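PDB 3U2R: regulatory protein MarR from Planctomyces limnophilus, which probably binds DNA through a winged helix-turn-helix domain and regulates transcription. Local coordinates for residues 28-31 against 32-36; 42-45 against 46-50; 61-65 against 66-70. All coordinates share one frame; numbering follows the deposited sequence.

Contacts 1 and 2 lie nearest the centre of the chain and touch each other, E35 of helix 18-40 packing on A46 of helix 46-58; both also reach the second subunit. Contact 3 stands about 26 Å from contact 1, centre to centre, where strand 63-64 meets helix 65-71, and touches no other chain. Contact 1 is mid-helix: regular backbone bonds leave Y28, M31 and E35 to face helix 110-148 or the second subunit while D29 and A33 face solvent. Contact 2 starts a helix with side-chain capping bonds and buries L44, Q48 and Y49. Contact 3 starts one with M63 packed on I68, both buried, L66 and Q67 exposed, and no side-chain bond across it.

Contact 1: residues 28-31 against 32-36; sequences YDRM and KAIEE
Y28 and K32, one turn apart on helix 18-40, lay their side chains side by side and pointing the same way. Both leave the backbone with CG anti to N (chi1 168° for Y28, -177° for K32), and a bend at chi2 then carries the lysine chain along the phenol. CB of K32 sits over one face of the ring, while its CD comes to 3.6 Å from Y28 OH. A lysine suits the place because its methylenes can cover an aromatic ring while its amine reaches on; here NZ makes a long, weak ion pair with D14 of the second subunit, whose backbone N also bonds weakly to Y28 OH. With an alanine here, the outer end of the tyrosine would probably lose its aliphatic cover and D14 of the second subunit its distant positive partner.

The tight side carries Y28, M31 and E35. The carbonyl O of M31 is gripped twice, by E35 N at 3.2 Å and by Q130 NE2 of helix 110-148. E35 is buried, yet its OE2 is satisfied by T17 of the second subunit and by Q130, while M31, modelled as selenomethionine, packs on L134 of helix 110-148 and on A20 of the second subunit.

The solvent side is looser. D29 and A33 are exposed there, joined by the backbone bond from A33 N to D29 O (3.0 Å). At its flank R30 and I34 barely meet, R30 CD to I34 CD1 at 4.2 Å, and R30, bent at chi2 and chi3, sends NE to a salt bridge with D137 of helix 110-148. An amphipathic helix of this kind, one side built into helix 110-148 and the partner subunit, is characteristic of the dimerisation region of MarR proteins.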
loop_
_atom_site.group_PDB
_atom_site.type_symbol
_atom_site.label_atom_id
_atom_site.label_comp_id
_atom_site.label_asym_id
_atom_site.label_seq_id
_atom_site.Cartn_x
_atom_site.Cartn_y
_atom_site.Cartn_z
ATOM N N TYR A 28 -15.415 2.994 -5.611
ATOM C CA TYR A 28 -16.799 2.521 -5.437
ATOM C C TYR A 28 -16.981 1.181 -6.121
ATOM O O TYR A 28 -17.573 0.253 -5.539
ATOM C CB TYR A 28 -17.799 3.561 -5.958
ATOM C CG TYR A 28 -19.213 3.061 -6.093
ATOM C CD1 TYR A 28 -20.092 3.117 -5.032
ATOM C CD2 TYR A 28 -19.668 2.513 -7.297
ATOM C CE1 TYR A 28 -21.400 2.643 -5.153
ATOM C CE2 TYR A 28 -20.937 1.981 -7.409
ATOM C CZ TYR A 28 -21.809 2.054 -6.340
ATOM O OH TYR A 28 -23.095 1.591 -6.457
ATOM N N ASP A 29 -16.563 1.080 -7.384
ATOM C CA ASP A 29 -16.779 -0.173 -8.135
ATOM C C ASP A 29 -16.082 -1.392 -7.472
ATOM O O ASP A 29 -16.637 -2.508 -7.426
ATOM C CB ASP A 29 -16.276 -0.041 -9.541
ATOM C CG ASP A 29 -17.073 0.928 -10.356
ATOM O OD1 ASP A 29 -18.288 1.030 -10.117
ATOM O OD2 ASP A 29 -16.507 1.499 -11.320
ATOM N N ARG A 30 -14.915 -1.170 -6.921
ATOM C CA ARG A 30 -14.185 -2.275 -6.316
ATOM C C ARG A 30 -14.851 -2.710 -5.031
ATOM O O ARG A 30 -15.033 -3.903 -4.792
ATOM C CB ARG A 30 -12.728 -1.860 -6.065
ATOM C CG ARG A 30 -11.845 -2.923 -5.425
ATOM C CD ARG A 30 -11.508 -4.096 -6.285
ATOM N NE ARG A 30 -10.566 -3.693 -7.320
ATOM C CZ ARG A 30 -10.279 -4.406 -8.402
ATOM N NH1 ARG A 30 -10.900 -5.545 -8.634
ATOM N NH2 ARG A 30 -9.384 -3.966 -9.277
HETATM N N MSE A 31 -15.195 -1.759 -4.210
HETATM C CA MSE A 31 -15.886 -2.048 -2.945
HETATM C C MSE A 31 -17.212 -2.696 -3.158
HETATM O O MSE A 31 -17.561 -3.622 -2.437
HETATM C CB MSE A 31 -16.096 -0.790 -2.116
HETATM C CG MSE A 31 -14.812 -0.286 -1.535
HETATM SE SE MSE A 31 -15.069 1.223 -0.276
HETATM C CE MSE A 31 -15.966 2.199 -1.272
ATOM N N LYS A 32 -17.969 -2.181 -4.109
ATOM C CA LYS A 32 -19.305 -2.714 -4.445
ATOM C C LYS A 32 -19.227 -4.147 -4.934
ATOM O O LYS A 32 -20.064 -4.991 -4.569
ATOM C CB LYS A 32 -19.935 -1.851 -5.568
ATOM C CG LYS A 32 -21.351 -2.253 -5.964
ATOM C CD LYS A 32 -22.348 -1.617 -5.058
ATOM C CE LYS A 32 -23.724 -2.221 -5.197
ATOM N NZ LYS A 32 -24.138 -2.268 -6.618
ATOM N N ALA A 33 -18.242 -4.433 -5.811
ATOM C CA ALA A 33 -18.152 -5.804 -6.324
ATOM C C ALA A 33 -17.805 -6.848 -5.204
ATOM O O ALA A 33 -18.332 -7.960 -5.209
ATOM C CB ALA A 33 -17.116 -5.863 -7.407
ATOM N N ILE A 34 -16.968 -6.474 -4.249
ATOM C CA ILE A 34 -16.511 -7.397 -3.195
ATOM C C ILE A 34 -17.680 -7.684 -2.261
ATOM O O ILE A 34 -17.857 -8.813 -1.847
ATOM C CB ILE A 34 -15.264 -6.822 -2.445
ATOM C CG1 ILE A 34 -14.035 -6.896 -3.392
ATOM C CG2 ILE A 34 -14.987 -7.560 -1.085
ATOM C CD1 ILE A 34 -12.922 -6.082 -2.909
ATOM N N GLU A 35 -18.467 -6.670 -1.928
ATOM C CA GLU A 35 -19.685 -6.849 -1.101
ATOM C C GLU A 35 -20.728 -7.684 -1.802
ATOM O O GLU A 35 -21.351 -8.574 -1.205
ATOM C CB GLU A 35 -20.290 -5.486 -0.794
ATOM C CG GLU A 35 -19.468 -4.747 0.209
ATOM C CD GLU A 35 -19.921 -3.369 0.622
ATOM O OE1 GLU A 35 -21.047 -2.981 0.239
ATOM O OE2 GLU A 35 -19.294 -2.844 1.574
ATOM N N GLU A 36 -20.940 -7.408 -3.078
ATOM C CA GLU A 36 -21.937 -8.175 -3.841
ATOM C C GLU A 36 -21.540 -9.655 -3.807
ATOM O O GLU A 36 -22.353 -10.488 -3.430
ATOM C CB GLU A 36 -22.047 -7.638 -5.283
ATOM C CG GLU A 36 -23.366 -7.837 -5.999
ATOM C CD GLU A 36 -23.763 -6.816 -7.075
ATOM O OE1 GLU A 36 -24.941 -6.857 -7.504
ATOM O OE2 GLU A 36 -22.900 -6.035 -7.542
#

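Contact 2: residues 42-45 against 46-50; sequences FELS and AQQYN
The flat amide of Q48 has CD2 of L44 over one face, 4.1 Å from Q48 CD, and S45 OG off the other side of its plane, near OE1. At the edge, S45 N reaches Q48 OE1 in the carbonyl plane, on a lone pair, at 3.1 Å. The hydroxyl S45 OG also donates to Q48 OE1, at 3.2 Å but from above the plane, so two donors hold OE1 and, with a weak bond from NE2 to L82 O, probably limit the amide's rotation.

S45 is the N-cap, and its OG in turn accepts from Q48 N at 3.3 Å; chi1 of 50° swings the hydroxyl over the first turn to meet it. With S45 N bound to the side chain of Q48, this is a capping box, a role open to glutamine because its carbonyl can reach back to the cap. The regular helix then begins with Y49 N to S45 O (3.0 Å).

Just upstream, E43 with positive phi closes helix 18-40 in a Schellman motif. L44 packs on L86 of helix 78-88 and L115 of helix 110-148, whereas the Y49 ring meets F39 of helix 18-40 with planes about 30° apart.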
loop_
_atom_site.group_PDB
_atom_site.type_symbol
_atom_site.label_atom_id
_atom_site.label_comp_id
_atom_site.label_asym_id
_atom_site.label_seq_id
_atom_site.Cartn_x
_atom_site.Cartn_y
_atom_site.Cartn_z
ATOM N N PHE A 42 -25.292 -15.309 0.885
ATOM C CA PHE A 42 -26.361 -15.388 1.859
ATOM C C PHE A 42 -27.721 -14.979 1.245
ATOM O O PHE A 42 -28.723 -14.864 1.967
ATOM C CB PHE A 42 -26.026 -14.520 3.051
ATOM C CG PHE A 42 -24.796 -14.997 3.798
ATOM C CD1 PHE A 42 -23.523 -14.657 3.362
ATOM C CD2 PHE A 42 -24.906 -15.901 4.850
ATOM C CE1 PHE A 42 -22.404 -15.087 4.043
ATOM C CE2 PHE A 42 -23.782 -16.322 5.545
ATOM C CZ PHE A 42 -22.541 -15.923 5.138
ATOM N N GLU A 43 -27.754 -14.839 -0.096
ATOM C CA GLU A 43 -28.870 -14.397 -0.875
ATOM C C GLU A 43 -29.367 -13.025 -0.384
ATOM O O GLU A 43 -30.555 -12.779 -0.235
ATOM C CB GLU A 43 -29.964 -15.464 -0.902
ATOM C CG GLU A 43 -29.533 -16.735 -1.635
ATOM C CD GLU A 43 -30.407 -17.148 -2.806
ATOM O OE1 GLU A 43 -29.845 -17.452 -3.884
ATOM O OE2 GLU A 43 -31.650 -17.169 -2.649
ATOM N N LEU A 44 -28.421 -12.116 -0.178
ATOM C CA LEU A 44 -28.695 -10.746 0.231
ATOM C C LEU A 44 -28.000 -9.775 -0.652
ATOM O O LEU A 44 -27.054 -10.125 -1.326
ATOM C CB LEU A 44 -28.184 -10.461 1.655
ATOM C CG LEU A 44 -28.790 -11.185 2.810
ATOM C CD1 LEU A 44 -27.961 -10.909 4.084
ATOM C CD2 LEU A 44 -30.234 -10.781 3.006
ATOM N N SER A 45 -28.434 -8.531 -0.569
ATOM C CA SER A 45 -27.814 -7.342 -1.127
ATOM C C SER A 45 -27.310 -6.557 0.041
ATOM O O SER A 45 -27.740 -6.771 1.191
ATOM C CB SER A 45 -28.825 -6.516 -1.911
ATOM O OG SER A 45 -29.989 -6.300 -1.116
ATOM N N ALA A 46 -26.426 -5.613 -0.248
ATOM C CA ALA A 46 -25.877 -4.747 0.768
ATOM C C ALA A 46 -26.995 -3.889 1.378
ATOM O O ALA A 46 -26.951 -3.633 2.571
ATOM C CB ALA A 46 -24.779 -3.859 0.179
ATOM N N GLN A 47 -28.016 -3.498 0.575
ATOM C CA GLN A 47 -29.122 -2.674 1.073
ATOM C C GLN A 47 -29.964 -3.492 2.056
ATOM O O GLN A 47 -30.454 -2.929 3.030
ATOM C CB GLN A 47 -29.988 -2.092 -0.064
ATOM C CG GLN A 47 -30.767 -0.877 0.380
ATOM C CD GLN A 47 -31.488 -0.161 -0.758
ATOM O OE1 GLN A 47 -32.099 -0.783 -1.646
ATOM N NE2 GLN A 47 -31.480 1.174 -0.732
ATOM N N GLN A 48 -30.074 -4.816 1.827
ATOM C CA GLN A 48 -30.770 -5.715 2.772
ATOM C C GLN A 48 -29.955 -5.871 4.052
ATOM O O GLN A 48 -30.513 -5.783 5.123
ATOM C CB GLN A 48 -31.066 -7.063 2.165
ATOM C CG GLN A 48 -32.236 -7.027 1.197
ATOM C CD GLN A 48 -32.416 -8.359 0.518
ATOM O OE1 GLN A 48 -31.482 -8.946 0.025
ATOM N NE2 GLN A 48 -33.617 -8.828 0.378
ATOM N N TYR A 49 -28.623 -5.985 3.946
ATOM C CA TYR A 49 -27.756 -6.049 5.128
ATOM C C TYR A 49 -27.904 -4.749 5.937
ATOM O O TYR A 49 -28.003 -4.792 7.170
ATOM C CB TYR A 49 -26.297 -6.276 4.668
ATOM C CG TYR A 49 -25.272 -6.227 5.793
ATOM C CD1 TYR A 49 -25.069 -7.317 6.617
ATOM C CD2 TYR A 49 -24.511 -5.096 6.015
ATOM C CE1 TYR A 49 -24.188 -7.259 7.695
ATOM C CE2 TYR A 49 -23.574 -5.047 7.048
ATOM C CZ TYR A 49 -23.390 -6.153 7.866
ATOM O OH TYR A 49 -22.511 -6.165 8.921
ATOM N N ASN A 50 -27.905 -3.586 5.218
ATOM C CA ASN A 50 -28.023 -2.250 5.807
ATOM C C ASN A 50 -29.383 -2.089 6.515
ATOM O O ASN A 50 -29.422 -1.615 7.627
ATOM C CB ASN A 50 -27.837 -1.181 4.762
ATOM C CG ASN A 50 -26.415 -1.031 4.304
ATOM O OD1 ASN A 50 -25.476 -1.530 4.906
ATOM N ND2 ASN A 50 -26.223 -0.198 3.335
#

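Contact 3: residues 61-65 against 66-70; sequences EGMAT and LQIAD
M63 and I68 meet where strand 63-64 runs into helix 65-71, with M63 CG 3.8 Å from I68 CG1 and the selenium 3.9 Å from the same carbon. M63 is a selenomethionine, and with CG anti to its backbone N (chi1 -174°) its chain runs out over Q67 and I68 and bends at chi3. Q67 crosses it at about a right angle, with OE1 of Q67 3.5 Å from the methylene CG of M63. The two neighbours differ in character: I68 is buried and branched, filling the space beside M63, while Q67 is exposed and presents its methylenes to M63 with a polar amide at the end.

The backbone sets these side chains in place. A64, the N-cap, has no side-chain acceptor to offer, but its carbonyl O takes I68 N at 3.0 Å. One residue later T65 O receives A69 N at 3.1 Å, and the helix is under way. Strand, helix 65-71 and the following helix 78-88 belong to the winged helix-turn-helix fold, in which helix 78-88 is probably the recognition helix that enters DNA, as in other MarR proteins.

Further out, the strand end is tied to the wing: M63 and T65 make backbone hydrogen bonds with V106 and V104 of strand 103-108. T65 suits the junction because its hydroxyl, beside the backbone N (chi1 -59°), donates a further bond to V104 O, while its side chain also touches I79 and T80 of helix 78-88. M63 beds on L54, L55 and V58 of helix 46-58, and I68 packs on L55, I79 and V106.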
loop_
_atom_site.group_PDB
_atom_site.type_symbol
_atom_site.label_atom_id
_atom_site.label_comp_id
_atom_site.label_asym_id
_atom_site.label_seq_id
_atom_site.Cartn_x
_atom_site.Cartn_y
_atom_site.Cartn_z
ATOM N N GLU A 61 -37.578 -3.118 19.262
ATOM C CA GLU A 61 -38.574 -2.257 18.644
ATOM C C GLU A 61 -38.452 -2.310 17.136
ATOM O O GLU A 61 -37.394 -2.632 16.614
ATOM C CB GLU A 61 -38.423 -0.823 19.105
ATOM C CG GLU A 61 -38.731 -0.609 20.573
ATOM C CD GLU A 61 -38.182 0.718 21.067
ATOM O OE1 GLU A 61 -38.970 1.477 21.673
ATOM O OE2 GLU A 61 -36.991 1.021 20.808
ATOM N N GLY A 62 -39.540 -2.002 16.459
ATOM C CA GLY A 62 -39.596 -1.940 15.009
ATOM C C GLY A 62 -39.386 -0.518 14.550
ATOM O O GLY A 62 -39.300 0.397 15.367
HETATM N N MSE A 63 -39.283 -0.334 13.245
HETATM C CA MSE A 63 -39.147 0.967 12.609
HETATM C C MSE A 63 -40.129 1.028 11.432
HETATM O O MSE A 63 -40.275 0.044 10.686
HETATM C CB MSE A 63 -37.699 1.146 12.148
HETATM C CG MSE A 63 -37.424 2.512 11.612
HETATM SE SE MSE A 63 -35.519 2.813 11.197
HETATM C CE MSE A 63 -34.654 2.771 13.068
ATOM N N ALA A 64 -40.789 2.189 11.262
ATOM C CA ALA A 64 -41.695 2.463 10.145
ATOM C C ALA A 64 -40.961 2.343 8.864
ATOM O O ALA A 64 -39.826 2.838 8.773
ATOM C CB ALA A 64 -42.273 3.868 10.249
ATOM N N THR A 65 -41.604 1.725 7.860
ATOM C CA THR A 65 -41.023 1.533 6.521
ATOM C C THR A 65 -40.483 2.882 5.951
ATOM O O THR A 65 -39.379 2.919 5.422
ATOM C CB THR A 65 -42.097 0.893 5.611
ATOM O OG1 THR A 65 -42.499 -0.356 6.193
ATOM C CG2 THR A 65 -41.619 0.677 4.174
ATOM N N LEU A 66 -41.240 3.972 6.091
ATOM C CA LEU A 66 -40.793 5.289 5.624
ATOM C C LEU A 66 -39.531 5.776 6.343
ATOM O O LEU A 66 -38.678 6.399 5.689
ATOM C CB LEU A 66 -41.892 6.333 5.821
ATOM C CG LEU A 66 -43.080 6.268 4.847
ATOM C CD1 LEU A 66 -44.054 7.359 5.148
ATOM C CD2 LEU A 66 -42.601 6.381 3.367
ATOM N N GLN A 67 -39.427 5.532 7.685
ATOM C CA GLN A 67 -38.249 5.947 8.459
ATOM C C GLN A 67 -37.027 5.095 8.073
ATOM O O GLN A 67 -35.907 5.605 8.067
ATOM C CB GLN A 67 -38.506 5.903 9.971
ATOM C CG GLN A 67 -37.286 6.359 10.812
ATOM C CD GLN A 67 -37.569 6.588 12.297
ATOM O OE1 GLN A 67 -37.680 5.645 13.101
ATOM N NE2 GLN A 67 -37.623 7.853 12.718
ATOM N N ILE A 68 -37.235 3.804 7.727
ATOM C CA ILE A 68 -36.148 2.939 7.237
ATOM C C ILE A 68 -35.592 3.581 5.965
ATOM O O ILE A 68 -34.394 3.787 5.860
ATOM C CB ILE A 68 -36.629 1.492 6.954
ATOM C CG1 ILE A 68 -36.993 0.717 8.270
ATOM C CG2 ILE A 68 -35.600 0.725 6.088
ATOM C CD1 ILE A 68 -37.609 -0.590 8.047
ATOM N N ALA A 69 -36.481 3.886 5.003
ATOM C CA ALA A 69 -36.081 4.482 3.736
ATOM C C ALA A 69 -35.356 5.821 3.979
ATOM O O ALA A 69 -34.272 6.020 3.475
ATOM C CB ALA A 69 -37.303 4.696 2.861
ATOM N N ASP A 70 -35.899 6.669 4.864
ATOM C CA ASP A 70 -35.279 7.951 5.192
ATOM C C ASP A 70 -33.853 7.761 5.804
ATOM O O ASP A 70 -32.937 8.469 5.390
ATOM C CB ASP A 70 -36.202 8.749 6.138
ATOM C CG ASP A 70 -35.589 10.033 6.642
ATOM O OD1 ASP A 70 -35.122 10.050 7.804
ATOM O OD2 ASP A 70 -35.538 11.013 5.860
#